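Long-range contact in vestitone reductase (Medicago sativa, PDB 2P4H), which catalyses the stereospecific, NADPH-dependent reduction of (3R)-vestitone, the penultimate step in making the defence compound medicarpin: residues A[78-83]-A[120-125]. Sequence-based numbering, arbitrary orientation.
Sequences IFHTAS and FIYTSS
Ile78 pairs with Phe120 where strands 77-80 and 119-125, parallel neighbours in the central sheet of a Rossmann fold, run side by side; helix 95-111 lies in the crossover between them. Ile78 O accepts a nearly straight hydrogen bond (172°) from Ile121 N at 2.8 Å. With CG2 anti to the backbone N, the branched side chain sets that methyl 3.7 Å from Phe120 CE2, and both residues pack on helix 95-111. Phe79 turns to the other face of the sheet, where Ile121 lies alongside it and brings CD1 to 3.6 Å from Phe79 CE1. A flat ring and a branched aliphatic chain suit this buried face: Phe79 packs on helices 12-23 and 227-239, Ile121 on the latter. His80 returns to the face of Ile78. Its N-H reaches Ile121 O in a more bent bond (149°), while His80 O accepts from Thr123 N at 3.1 Å, carrying the parallel pairing to the last residue of strand 77-80. His80 CB packs 3.7 Å from Phe120 CZ, and its flat ring fits alongside that of Tyr122, the planes oblique at 62°. Thr81 serves two neighbours: CG2 of Thr81 lies 3.7 Å from Thr123 OG1, while Thr81 OG1 is hydrogen-bonded to Thr7 O. In the loop, Ala82 O accepts from a water also hydrogen-bonded to Tyr122 OH (2.9 Å), in the ring plane; tyrosine thus joins a buried ring to a bridging hydroxyl. Ser83 OG is hydrogen-bonded to Lys164 NZ. The contact passes from apolar packing to hydroxyls and water at the C-terminal strand ends, where Thr123 lies beside Leu13 of the predicted NADP(+) site, consistent with cofactor binding at this edge.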
# COMPACT_ATOMS: atom_id res chain seq x y z
N ILE A 78 -1.04 1.49 15.31
CA ILE A 78 -0.38 0.35 14.71
C ILE A 78 -0.70 0.39 13.22
O ILE A 78 -1.87 0.42 12.83
CB ILE A 78 -0.88 -1.00 15.27
CG1 ILE A 78 -0.52 -1.14 16.75
CG2 ILE A 78 -0.27 -2.16 14.48
CD1 ILE A 78 -1.16 -2.35 17.43
N PHE A 79 0.34 0.43 12.39
CA PHE A 79 0.18 0.44 10.94
C PHE A 79 0.71 -0.90 10.47
O PHE A 79 1.93 -1.12 10.41
CB PHE A 79 0.98 1.58 10.29
CG PHE A 79 0.55 2.97 10.69
CD1 PHE A 79 -0.65 3.18 11.38
CD2 PHE A 79 1.33 4.07 10.35
CE1 PHE A 79 -1.05 4.48 11.72
CE2 PHE A 79 0.94 5.36 10.69
CZ PHE A 79 -0.26 5.57 11.37
N HIS A 80 -0.20 -1.81 10.14
CA HIS A 80 0.19 -3.14 9.70
C HIS A 80 0.29 -3.18 8.17
O HIS A 80 -0.72 -3.34 7.48
CB HIS A 80 -0.83 -4.17 10.20
CG HIS A 80 -0.38 -5.58 10.04
ND1 HIS A 80 -1.23 -6.66 10.11
CD2 HIS A 80 0.85 -6.09 9.83
CE1 HIS A 80 -0.54 -7.78 9.94
NE2 HIS A 80 0.73 -7.46 9.77
N THR A 81 1.51 -3.05 7.67
CA THR A 81 1.77 -3.04 6.23
C THR A 81 2.41 -4.33 5.71
O THR A 81 2.57 -4.51 4.50
CB THR A 81 2.72 -1.89 5.83
OG1 THR A 81 4.08 -2.29 6.05
CG2 THR A 81 2.43 -0.64 6.65
N ALA A 82 2.78 -5.22 6.63
CA ALA A 82 3.43 -6.47 6.27
C ALA A 82 2.50 -7.66 6.04
O ALA A 82 1.40 -7.73 6.59
CB ALA A 82 4.46 -6.83 7.33
N SER A 83 2.97 -8.60 5.23
CA SER A 83 2.25 -9.83 4.91
C SER A 83 3.25 -10.98 4.89
O SER A 83 4.44 -10.77 4.65
CB SER A 83 1.55 -9.72 3.55
OG SER A 83 0.31 -9.05 3.66
N PHE A 120 -5.89 1.05 14.51
CA PHE A 120 -5.13 -0.02 13.88
C PHE A 120 -5.43 0.14 12.39
O PHE A 120 -6.58 0.04 11.97
CB PHE A 120 -5.62 -1.39 14.37
CG PHE A 120 -4.87 -2.56 13.79
CD1 PHE A 120 -5.12 -2.99 12.49
CD2 PHE A 120 -3.90 -3.23 14.54
CE1 PHE A 120 -4.43 -4.07 11.95
CE2 PHE A 120 -3.20 -4.31 14.01
CZ PHE A 120 -3.47 -4.73 12.72
N ILE A 121 -4.39 0.42 11.60
CA ILE A 121 -4.59 0.61 10.17
C ILE A 121 -3.93 -0.50 9.38
O ILE A 121 -2.71 -0.72 9.45
CB ILE A 121 -4.03 1.98 9.72
CG1 ILE A 121 -4.67 3.09 10.56
CG2 ILE A 121 -4.33 2.21 8.25
CD1 ILE A 121 -4.27 4.50 10.15
N TYR A 122 -4.76 -1.22 8.63
CA TYR A 122 -4.30 -2.34 7.82
C TYR A 122 -4.20 -1.97 6.35
O TYR A 122 -5.13 -1.40 5.78
CB TYR A 122 -5.28 -3.51 7.97
CG TYR A 122 -4.83 -4.75 7.23
CD1 TYR A 122 -3.74 -5.49 7.68
CD2 TYR A 122 -5.47 -5.16 6.06
CE1 TYR A 122 -3.29 -6.60 7.00
CE2 TYR A 122 -5.02 -6.29 5.36
CZ TYR A 122 -3.92 -7.00 5.84
OH TYR A 122 -3.45 -8.10 5.16
N THR A 123 -3.07 -2.30 5.75
CA THR A 123 -2.82 -2.03 4.35
C THR A 123 -3.45 -3.11 3.47
O THR A 123 -3.05 -4.27 3.54
CB THR A 123 -1.30 -1.99 4.06
OG1 THR A 123 -0.72 -0.84 4.68
CG2 THR A 123 -1.04 -1.95 2.56
N SER A 124 -4.45 -2.74 2.68
CA SER A 124 -5.06 -3.71 1.77
C SER A 124 -4.65 -3.38 0.34
O SER A 124 -3.73 -2.58 0.12
CB SER A 124 -6.58 -3.75 1.91
OG SER A 124 -7.09 -4.91 1.25
N SER A 125 -5.35 -3.96 -0.63
CA SER A 125 -4.97 -3.81 -2.03
C SER A 125 -6.14 -3.80 -3.00
O SER A 125 -7.21 -4.31 -2.69
CB SER A 125 -4.04 -4.98 -2.38
OG SER A 125 -3.99 -5.25 -3.76
O HOH W 1 -1.20 -9.33 6.55